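Local coordinates for MxaA (Stigmatella aurantiaca, PDB 4W4T), which probably uses NADPH in the terminal reductase domain, the part described here, to release the finished myxalamid chain as a primary alcohol, at residues Y84-S89 against G122-P127; I146-A151 against L168-I173; Q137-E142 against L174-R179; R56-T61 against R77-R82. All blocks are in the same frame, centred on the assembly; numbering follows the deposited sequence.

Interaction 1 (Y84-S89 against G122-P127); sequences YCLVRS and GDIGQP
R88 and D123 extend alongside one another in the same direction, the arginine chain running along the short acidic arm. They form a long salt bridge, with R88 NE 3.5 Å from D123 OD2. The oxygen meets the edge of the guanidinium near its plane, yet the two flat groups are turned 65° against each other, so they do not pair as coplanar forks. D123 holds CG opposite its own backbone N (chi1 -170°), which lays the carboxylate against R88 CD as well as NE. Its second oxygen works inside the loop: G125 N donates to D123 OD1 at 2.9 Å from above the carboxylate plane, closing an Asx turn within the type I turn from D123 to Q126. With an alanine here the R88 guanidinium would probably lose its acidic mate in this loop, and G125 N its side-chain acceptor, so that the turn is less firmly held.

The other half is apolar. L86 and I124 are set roughly perpendicular, CD2 of the leucine 4.1 Å from CD1 of the isoleucine. L86 CD1 rests 3.8 Å from G122 CA, over a residue that has no side chain. Between the polar and apolar halves, G122 N donates to V87 O at 3.0 Å.

R88, D123, I124 and G125 are seen to bind NADPH in a crystal structure of this protein, although no NADPH is modelled on this chain. Loops that follow neighbouring parallel strands at their C-terminal ends, here 82-87 and 117-121, are typical of the cofactor cleft of a Rossmann fold.

Interaction 2 (I146-A151 against L168-I173); sequences IYHNGA and LGTREI
H148 swings its ring toward the helix because CG stands opposite the backbone N (chi1 -179°), and I173 meets it with CG1, the branch set opposite the carbonyl carbon. The result is a CH-pi contact over the ring face: I173 CG1 sits 3.8 Å from the centroid of the H148 ring and only 6° off its normal. The ring edge serves a different partner. H148 NE2 donates to T170 OG1 at 3.1 Å with the oxygen in the ring plane, although the N-H...O angle of 144° shows a bent bond. On the far side of the imidazole, H148 ND1 is hydrogen-bonded to T61 OG1, so the ring is gripped at both nitrogens and its rotation is fixed. A further bond to N166 O holds the T170 hydroxyl in position.

These residues belong to a beta-alpha-beta unit of the Rossmann fold, in which helix 159-177 carries the chain from strand 145-148 to strand 185-188. Strand 146-148 and helix 168-173 run antiparallel, their axes 10.6 Å apart at closest approach. Two residues earlier on the strand, I146 CG2 touches I173 CG2 at 4.0 Å as the two side chains run past one another head to tail. Beyond the strand, a water donates to G150 O at 2.7 Å and more weakly to T170 OG1, bridging loop and helix close to N149 and A151, which are seen to bind NADPH in a crystal structure of this protein.

Interaction 3 (Q137-E142 against L174-R179); sequences QRLSEE and LRLATR. With ACT (acetate ion), chain C.
The guanidinium of R179 and the side-chain amide of Q137 are joined through a water. The water lies in the guanidinium plane, at its edge, accepting from R179 NH1 at 2.8 Å and donating to Q137 OE1 at 2.7 Å. At the same edge, R179 NH1 donates to OXT of an acetate at 3.0 Å, a nearly straight bond (162°); the ion probably comes from the crystallisation liquor. The other end of the amide is held too: Q137 NE2 donates to E141 OE2 at 2.9 Å, with the oxygen in the amide plane.

Below this polar rim the aliphatic part of R179 packs on the helix. Its CG, turned opposite the backbone N (chi1 -178°), comes within 3.6 Å of S140 CB, and bends at chi2 and chi3 then carry the charged end toward the acetate. S140 OG meanwhile donates to Q137 O at 2.6 Å and is bonded to T180 OG1. Deeper in, L176 CD1 sits 3.6 Å from S140 CA, and L139 CD2 meets L176 CD2 at 3.7 Å, the two leucines nearly square to each other.

A leucine in place of R179 would probably leave the water and the acetate without their cationic donor. No direct hydrogen bond links the two segments, but K183 NZ bridges their backbones at S140 O and L176 O. The chemistry thus divides into a buried apolar inner side and a rim whose polar side chains meet through one water.

Interaction 4 (R56-T61 against R77-R82); sequences RTILLT and RRTDAR
I58 reaches across to A81 and T79 with one branch. Its CB passes 4.1 Å from R82 O; CG1, set opposite the carbonyl carbon (chi1 -69°), comes to 4.0 Å from A81 CB; and the terminal CD1 touches the same A81 CB at 3.9 Å and T79 CG2 at 4.3 Å. The other branch, CG2, turns to the ring of Y147 on the next strand.

The backbone around it is a parallel bridge pairing T57 with R82. R82 N donates to R56 O at 3.0 Å, and I58 N donates to R82 O at 2.9 Å. On the same sheet face T57 and R82 run next to each other, T57 CG2 3.8 Å from R82 NH2. Their polar ends look to other partners: T57 OG1 to E142 O, R82 NH2 to Y84 OH. T79 OG1 accepts from A81 N, an ST turn, and is bonded to L75 O as well, which ties the loop to the helix it leaves.

The contact thus closes a right-handed beta-alpha-beta crossover at its return end, where the chain leaves helix 66-78 and enters strand 82-87 alongside strand 57-61, itself flanked on the other edge by strand 145-148.

All four contacts belong to one Rossmann-type parallel sheet and its helices. Interaction 2 is the core one, wholly buried, and combines ring packing with hydrogen bonds. Interaction 3 shares helix 159-177 with it and is also largely buried, but relies on leucine packing and a water-bridged rim. Interactions 1 and 4 are partly buried and use strand 82-87 at its two ends: interaction 4 joins its start to strand 57-61 by backbone pairing, while interaction 1, at its far end, carries the ion pair of the NADPH site. Interactions 1 and 2 meet where I124 packs on H148; interactions 2 and 4 where Y147 N approaches L59 O between neighbouring strands; interactions 3 and 4 where L176 packs on L59.

Interaction 1 (Y84-S89 against G122-P127)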
# COMPACT_ATOMS: atom_id res chain seq x y z
N TYR A 84 7.94 15.20 -31.34
CA TYR A 84 8.88 15.24 -30.24
C TYR A 84 8.25 14.61 -29.01
O TYR A 84 7.16 15.00 -28.61
CB TYR A 84 9.30 16.68 -29.93
CG TYR A 84 10.16 17.31 -31.00
CD1 TYR A 84 9.63 17.71 -32.22
CD2 TYR A 84 11.52 17.51 -30.78
CE1 TYR A 84 10.43 18.30 -33.20
CE2 TYR A 84 12.33 18.09 -31.75
CZ TYR A 84 11.78 18.48 -32.95
OH TYR A 84 12.60 19.06 -33.90
N CYS A 85 8.94 13.64 -28.41
CA CYS A 85 8.42 12.92 -27.26
C CYS A 85 9.29 13.06 -26.02
O CYS A 85 10.40 12.55 -25.97
CB CYS A 85 8.26 11.44 -27.59
SG CYS A 85 7.06 11.13 -28.88
N LEU A 86 8.76 13.73 -25.00
CA LEU A 86 9.49 13.90 -23.75
C LEU A 86 9.64 12.55 -23.06
O LEU A 86 8.66 11.84 -22.86
CB LEU A 86 8.76 14.90 -22.85
CG LEU A 86 9.52 15.37 -21.61
CD1 LEU A 86 10.62 16.35 -22.01
CD2 LEU A 86 8.55 16.01 -20.64
N VAL A 87 10.87 12.19 -22.69
CA VAL A 87 11.12 10.89 -22.10
C VAL A 87 12.33 10.92 -21.17
O VAL A 87 13.37 11.50 -21.51
CB VAL A 87 11.33 9.81 -23.20
CG1 VAL A 87 12.49 10.21 -24.14
CG2 VAL A 87 11.57 8.44 -22.60
N ARG A 88 12.20 10.31 -20.00
CA ARG A 88 13.32 10.14 -19.07
C ARG A 88 14.27 9.08 -19.58
O ARG A 88 13.91 7.91 -19.67
CB ARG A 88 12.83 9.74 -17.68
CG ARG A 88 11.95 10.75 -16.98
CD ARG A 88 11.47 10.24 -15.61
NE ARG A 88 12.56 10.11 -14.64
CZ ARG A 88 13.00 8.96 -14.15
NH1 ARG A 88 12.45 7.82 -14.55
NH2 ARG A 88 13.99 8.95 -13.26
N SER A 89 15.50 9.49 -19.90
CA SER A 89 16.52 8.55 -20.36
C SER A 89 17.87 9.26 -20.38
O SER A 89 17.92 10.49 -20.36
CB SER A 89 16.18 8.02 -21.75
OG SER A 89 16.04 9.09 -22.68
N GLY A 122 14.15 14.29 -20.76
CA GLY A 122 13.51 15.18 -19.82
C GLY A 122 12.51 14.52 -18.89
O GLY A 122 12.27 13.30 -18.95
N ASP A 123 11.91 15.34 -18.04
CA ASP A 123 11.17 14.87 -16.88
C ASP A 123 10.10 15.90 -16.57
O ASP A 123 10.41 17.03 -16.22
CB ASP A 123 12.11 14.69 -15.68
CG ASP A 123 11.45 13.99 -14.51
OD1 ASP A 123 10.20 13.95 -14.42
OD2 ASP A 123 12.20 13.48 -13.64
N ILE A 124 8.85 15.50 -16.71
CA ILE A 124 7.73 16.35 -16.40
C ILE A 124 7.76 16.93 -14.97
O ILE A 124 7.20 18.00 -14.71
CB ILE A 124 6.41 15.57 -16.63
CG1 ILE A 124 5.28 16.54 -16.94
CG2 ILE A 124 6.11 14.62 -15.47
CD1 ILE A 124 5.55 17.35 -18.18
N GLY A 125 8.43 16.24 -14.05
CA GLY A 125 8.42 16.67 -12.67
C GLY A 125 9.57 17.60 -12.31
O GLY A 125 9.82 17.83 -11.13
N GLN A 126 10.27 18.12 -13.31
CA GLN A 126 11.43 19.01 -13.09
C GLN A 126 11.20 20.36 -13.77
O GLN A 126 10.48 20.42 -14.77
CB GLN A 126 12.71 18.37 -13.63
CG GLN A 126 13.12 17.08 -12.92
CD GLN A 126 13.59 17.34 -11.51
OE1 GLN A 126 14.07 18.43 -11.19
NE2 GLN A 126 13.47 16.35 -10.64
N PRO A 127 11.82 21.43 -13.24
CA PRO A 127 11.76 22.75 -13.88
C PRO A 127 12.15 22.67 -15.35
O PRO A 127 13.08 21.92 -15.68
CB PRO A 127 12.79 23.59 -13.10
CG PRO A 127 12.86 22.94 -11.77
CD PRO A 127 12.59 21.47 -11.97

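Interaction 2 (I146-A151 against L168-I173)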
# COMPACT_ATOMS: atom_id res chain seq x y z
N ILE A 146 1.41 21.36 -28.67
CA ILE A 146 1.69 20.47 -27.55
C ILE A 146 0.49 19.60 -27.20
O ILE A 146 -0.62 20.11 -27.02
CB ILE A 146 2.10 21.27 -26.29
CG1 ILE A 146 3.35 22.11 -26.56
CG2 ILE A 146 2.35 20.31 -25.11
CD1 ILE A 146 3.47 23.34 -25.69
N TYR A 147 0.71 18.30 -27.12
CA TYR A 147 -0.26 17.37 -26.55
C TYR A 147 0.27 16.95 -25.18
O TYR A 147 1.22 16.18 -25.09
CB TYR A 147 -0.49 16.16 -27.46
CG TYR A 147 -1.22 16.50 -28.76
CD1 TYR A 147 -0.60 17.24 -29.75
CD2 TYR A 147 -2.52 16.07 -28.98
CE1 TYR A 147 -1.24 17.55 -30.94
CE2 TYR A 147 -3.18 16.38 -30.17
CZ TYR A 147 -2.53 17.13 -31.14
OH TYR A 147 -3.18 17.44 -32.33
N HIS A 148 -0.34 17.48 -24.13
CA HIS A 148 0.15 17.22 -22.78
C HIS A 148 -0.64 16.08 -22.10
O HIS A 148 -1.71 16.30 -21.53
CB HIS A 148 0.12 18.52 -21.96
CG HIS A 148 0.62 18.36 -20.55
ND1 HIS A 148 1.60 17.45 -20.22
CD2 HIS A 148 0.25 18.96 -19.40
CE1 HIS A 148 1.83 17.51 -18.92
NE2 HIS A 148 1.02 18.41 -18.39
N ASN A 149 -0.10 14.87 -22.19
CA ASN A 149 -0.72 13.68 -21.63
C ASN A 149 0.14 13.05 -20.53
O ASN A 149 -0.19 12.01 -19.97
CB ASN A 149 -0.98 12.65 -22.75
CG ASN A 149 -1.58 11.35 -22.23
OD1 ASN A 149 -2.53 11.36 -21.44
ND2 ASN A 149 -0.99 10.23 -22.61
N GLY A 150 1.25 13.70 -20.18
CA GLY A 150 2.14 13.19 -19.16
C GLY A 150 1.60 13.55 -17.79
O GLY A 150 1.09 14.66 -17.60
N ALA A 151 1.70 12.62 -16.85
CA ALA A 151 1.20 12.81 -15.48
C ALA A 151 1.59 11.62 -14.62
O ALA A 151 1.77 10.52 -15.13
CB ALA A 151 -0.31 13.00 -15.46
N LEU A 168 3.24 21.24 -11.23
CA LEU A 168 4.36 22.01 -11.74
C LEU A 168 4.68 21.61 -13.20
O LEU A 168 5.01 22.47 -14.03
CB LEU A 168 5.58 21.85 -10.85
CG LEU A 168 5.36 22.27 -9.39
CD1 LEU A 168 6.68 22.24 -8.64
CD2 LEU A 168 4.72 23.67 -9.29
N GLY A 169 4.52 20.33 -13.52
CA GLY A 169 4.76 19.88 -14.88
C GLY A 169 3.84 20.59 -15.87
O GLY A 169 4.28 21.01 -16.94
N THR A 170 2.58 20.74 -15.50
CA THR A 170 1.63 21.44 -16.35
C THR A 170 2.00 22.92 -16.42
O THR A 170 1.95 23.54 -17.48
CB THR A 170 0.19 21.26 -15.82
OG1 THR A 170 -0.16 19.87 -15.91
CG2 THR A 170 -0.79 22.07 -16.66
N ARG A 171 2.42 23.48 -15.28
CA ARG A 171 2.92 24.86 -15.28
C ARG A 171 4.07 25.04 -16.28
O ARG A 171 4.10 26.01 -17.04
CB ARG A 171 3.38 25.26 -13.87
CG ARG A 171 3.84 26.72 -13.78
CD ARG A 171 4.55 27.03 -12.46
NE ARG A 171 5.81 26.30 -12.31
CZ ARG A 171 6.52 26.27 -11.18
NH1 ARG A 171 6.09 26.93 -10.11
NH2 ARG A 171 7.65 25.57 -11.12
N GLU A 172 5.01 24.10 -16.29
CA GLU A 172 6.18 24.23 -17.16
C GLU A 172 5.80 24.07 -18.63
O GLU A 172 6.39 24.68 -19.52
CB GLU A 172 7.26 23.22 -16.76
CG GLU A 172 7.81 23.47 -15.35
CD GLU A 172 8.36 24.89 -15.18
OE1 GLU A 172 9.50 25.16 -15.63
OE2 GLU A 172 7.64 25.74 -14.59
N ILE A 173 4.80 23.23 -18.89
CA ILE A 173 4.25 23.07 -20.24
C ILE A 173 3.63 24.38 -20.69
O ILE A 173 3.80 24.80 -21.84
CB ILE A 173 3.20 21.92 -20.29
CG1 ILE A 173 3.90 20.56 -20.28
CG2 ILE A 173 2.24 22.06 -21.50
CD1 ILE A 173 4.76 20.28 -21.54
O HOH W 1 1.18 16.82 -15.99

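Interaction 3 (Q137-E142 against L174-R179)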
# COMPACT_ATOMS: atom_id res chain seq x y z
N GLN A 137 15.05 26.87 -24.41
CA GLN A 137 14.91 27.93 -25.40
C GLN A 137 14.82 27.33 -26.80
O GLN A 137 14.02 27.77 -27.63
CB GLN A 137 16.09 28.93 -25.31
CG GLN A 137 16.08 29.93 -26.45
CD GLN A 137 14.85 30.82 -26.47
OE1 GLN A 137 14.28 31.13 -25.43
NE2 GLN A 137 14.44 31.25 -27.66
N ARG A 138 15.64 26.32 -27.07
CA ARG A 138 15.61 25.67 -28.39
C ARG A 138 14.26 24.99 -28.63
O ARG A 138 13.67 25.12 -29.71
CB ARG A 138 16.74 24.65 -28.52
CG ARG A 138 16.82 23.98 -29.88
CD ARG A 138 18.14 23.24 -30.06
NE ARG A 138 18.27 22.07 -29.20
CZ ARG A 138 19.01 22.00 -28.09
NH1 ARG A 138 19.72 23.05 -27.67
NH2 ARG A 138 19.05 20.87 -27.39
N LEU A 139 13.78 24.27 -27.63
CA LEU A 139 12.49 23.60 -27.75
C LEU A 139 11.38 24.63 -27.98
O LEU A 139 10.45 24.39 -28.76
CB LEU A 139 12.20 22.75 -26.51
CG LEU A 139 11.06 21.73 -26.60
CD1 LEU A 139 11.42 20.64 -27.59
CD2 LEU A 139 10.76 21.14 -25.22
N SER A 140 11.51 25.79 -27.34
CA SER A 140 10.53 26.86 -27.46
C SER A 140 10.51 27.48 -28.86
O SER A 140 9.57 28.21 -29.20
CB SER A 140 10.81 27.97 -26.45
OG SER A 140 11.76 28.91 -26.95
N GLU A 141 11.56 27.22 -29.65
CA GLU A 141 11.62 27.71 -31.03
C GLU A 141 11.08 26.67 -32.01
O GLU A 141 10.56 27.01 -33.07
CB GLU A 141 13.06 28.08 -31.40
CG GLU A 141 13.62 29.26 -30.63
CD GLU A 141 15.14 29.31 -30.66
OE1 GLU A 141 15.77 28.40 -31.26
OE2 GLU A 141 15.71 30.25 -30.05
N GLU A 142 11.22 25.40 -31.64
CA GLU A 142 10.98 24.31 -32.58
C GLU A 142 9.53 23.80 -32.62
O GLU A 142 9.02 23.44 -33.68
CB GLU A 142 11.94 23.17 -32.27
CG GLU A 142 13.41 23.58 -32.50
CD GLU A 142 14.38 22.41 -32.50
OE1 GLU A 142 14.03 21.32 -32.01
OE2 GLU A 142 15.51 22.59 -33.00
N LEU A 174 2.90 25.03 -19.78
CA LEU A 174 2.31 26.33 -20.11
C LEU A 174 3.40 27.37 -20.36
O LEU A 174 3.26 28.23 -21.22
CB LEU A 174 1.38 26.81 -19.01
CG LEU A 174 0.12 25.95 -18.85
CD1 LEU A 174 -0.68 26.35 -17.60
CD2 LEU A 174 -0.75 26.06 -20.11
N ARG A 175 4.48 27.27 -19.61
CA ARG A 175 5.65 28.13 -19.82
C ARG A 175 6.21 27.97 -21.23
O ARG A 175 6.50 28.94 -21.92
CB ARG A 175 6.72 27.80 -18.78
CG ARG A 175 7.75 28.87 -18.62
CD ARG A 175 8.82 28.49 -17.58
NE ARG A 175 8.26 28.17 -16.26
CZ ARG A 175 7.79 29.07 -15.40
NH1 ARG A 175 7.76 30.36 -15.72
NH2 ARG A 175 7.33 28.69 -14.22
N LEU A 176 6.39 26.73 -21.65
CA LEU A 176 6.90 26.44 -22.99
C LEU A 176 5.93 26.93 -24.06
O LEU A 176 6.33 27.47 -25.10
CB LEU A 176 7.15 24.94 -23.14
CG LEU A 176 7.64 24.45 -24.50
CD1 LEU A 176 9.06 24.94 -24.77
CD2 LEU A 176 7.55 22.94 -24.61
N ALA A 177 4.64 26.76 -23.81
CA ALA A 177 3.60 27.15 -24.76
C ALA A 177 3.54 28.67 -24.95
O ALA A 177 2.97 29.15 -25.92
CB ALA A 177 2.24 26.61 -24.32
N THR A 178 4.12 29.42 -24.01
CA THR A 178 4.11 30.87 -24.11
C THR A 178 5.51 31.45 -24.28
O THR A 178 5.67 32.67 -24.25
CB THR A 178 3.45 31.52 -22.87
OG1 THR A 178 4.11 31.06 -21.68
CG2 THR A 178 1.96 31.19 -22.80
N ARG A 179 6.51 30.60 -24.46
CA ARG A 179 7.90 31.05 -24.59
C ARG A 179 8.28 31.19 -26.07
O ARG A 179 8.14 30.24 -26.83
CB ARG A 179 8.85 30.08 -23.90
CG ARG A 179 10.35 30.49 -23.94
CD ARG A 179 10.62 31.69 -23.05
NE ARG A 179 10.16 31.48 -21.67
CZ ARG A 179 10.90 30.98 -20.68
NH1 ARG A 179 12.16 30.60 -20.87
NH2 ARG A 179 10.35 30.82 -19.49
C ACT C . 13.23 29.90 -17.19
O ACT C . 13.96 29.43 -16.25
OXT ACT C . 13.67 30.07 -18.38
CH3 ACT C . 11.81 30.29 -16.90
O HOH W 2 14.26 31.05 -22.73

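Interaction 4 (R56-T61 against R77-R82)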
# COMPACT_ATOMS: atom_id res chain seq x y z
N ARG A 56 4.26 21.77 -38.30
CA ARG A 56 5.51 21.11 -38.67
C ARG A 56 5.97 20.15 -37.57
O ARG A 56 6.56 19.10 -37.84
CB ARG A 56 6.58 22.16 -38.98
CG ARG A 56 6.22 23.16 -40.09
CD ARG A 56 7.06 24.43 -40.00
NE ARG A 56 6.72 25.15 -38.78
CZ ARG A 56 7.19 26.34 -38.44
NH1 ARG A 56 8.04 27.00 -39.24
NH2 ARG A 56 6.79 26.89 -37.31
N THR A 57 5.72 20.53 -36.32
CA THR A 57 6.24 19.80 -35.17
C THR A 57 5.26 19.77 -34.01
O THR A 57 4.49 20.71 -33.80
CB THR A 57 7.52 20.43 -34.62
OG1 THR A 57 7.20 21.77 -34.25
CG2 THR A 57 8.63 20.45 -35.67
N ILE A 58 5.32 18.69 -33.24
CA ILE A 58 4.43 18.50 -32.11
C ILE A 58 5.20 17.94 -30.92
O ILE A 58 6.00 17.02 -31.07
CB ILE A 58 3.27 17.53 -32.48
CG1 ILE A 58 2.33 18.21 -33.47
CG2 ILE A 58 2.56 17.06 -31.22
CD1 ILE A 58 1.22 17.31 -34.05
N LEU A 59 4.97 18.51 -29.74
CA LEU A 59 5.52 17.91 -28.53
C LEU A 59 4.48 17.05 -27.82
O LEU A 59 3.40 17.53 -27.48
CB LEU A 59 6.04 18.98 -27.58
CG LEU A 59 6.55 18.43 -26.24
CD1 LEU A 59 7.82 17.61 -26.41
CD2 LEU A 59 6.76 19.54 -25.21
N LEU A 60 4.81 15.79 -27.61
CA LEU A 60 3.94 14.88 -26.86
C LEU A 60 4.56 14.53 -25.52
O LEU A 60 5.70 14.08 -25.45
CB LEU A 60 3.67 13.60 -27.65
CG LEU A 60 2.81 12.52 -26.97
CD1 LEU A 60 1.42 13.06 -26.63
CD2 LEU A 60 2.72 11.28 -27.87
N THR A 61 3.82 14.74 -24.44
CA THR A 61 4.25 14.19 -23.17
C THR A 61 3.44 12.92 -22.90
O THR A 61 2.25 12.82 -23.26
CB THR A 61 4.08 15.21 -22.00
OG1 THR A 61 2.70 15.57 -21.84
CG2 THR A 61 4.88 16.47 -22.25
N ARG A 77 -0.20 8.81 -37.75
CA ARG A 77 -1.09 8.48 -38.86
C ARG A 77 -1.85 9.69 -39.39
O ARG A 77 -2.08 9.80 -40.59
CB ARG A 77 -2.08 7.39 -38.44
CG ARG A 77 -1.46 5.99 -38.42
CD ARG A 77 -2.51 4.89 -38.30
NE ARG A 77 -3.02 4.77 -36.94
CZ ARG A 77 -4.18 5.28 -36.53
NH1 ARG A 77 -4.95 5.94 -37.39
NH2 ARG A 77 -4.56 5.13 -35.27
N ARG A 78 -2.24 10.60 -38.51
CA ARG A 78 -3.10 11.71 -38.86
C ARG A 78 -2.47 13.04 -39.11
O ARG A 78 -3.11 14.00 -39.47
CB ARG A 78 -4.14 11.89 -37.80
CG ARG A 78 -4.70 10.58 -37.34
CD ARG A 78 -6.00 10.33 -37.99
NE ARG A 78 -6.85 11.48 -37.87
CZ ARG A 78 -7.68 11.74 -36.87
NH1 ARG A 78 -7.83 10.94 -35.81
NH2 ARG A 78 -8.35 12.84 -36.95
N THR A 79 -1.19 13.10 -38.87
CA THR A 79 -0.43 14.31 -39.16
C THR A 79 0.83 13.93 -39.92
O THR A 79 1.22 12.77 -39.92
CB THR A 79 -0.00 15.05 -37.88
OG1 THR A 79 1.15 14.41 -37.34
CG2 THR A 79 -1.12 15.06 -36.84
N ASP A 80 1.47 14.91 -40.55
CA ASP A 80 2.81 14.67 -41.07
C ASP A 80 3.83 15.51 -40.30
O ASP A 80 4.86 15.91 -40.83
CB ASP A 80 2.89 14.95 -42.57
CG ASP A 80 2.63 16.40 -42.91
OD1 ASP A 80 2.03 17.12 -42.08
OD2 ASP A 80 3.01 16.83 -44.02
N ALA A 81 3.52 15.79 -39.03
CA ALA A 81 4.44 16.55 -38.18
C ALA A 81 5.46 15.61 -37.55
O ALA A 81 5.18 14.44 -37.35
CB ALA A 81 3.67 17.31 -37.11
N ARG A 82 6.65 16.12 -37.26
CA ARG A 82 7.59 15.34 -36.46
C ARG A 82 7.09 15.38 -35.02
O ARG A 82 6.69 16.44 -34.54
CB ARG A 82 9.01 15.91 -36.59
CG ARG A 82 9.58 15.73 -38.01
CD ARG A 82 11.04 16.09 -38.12
NE ARG A 82 11.28 17.49 -37.79
CZ ARG A 82 11.96 17.89 -36.73
NH1 ARG A 82 12.49 17.00 -35.90
NH2 ARG A 82 12.13 19.19 -36.50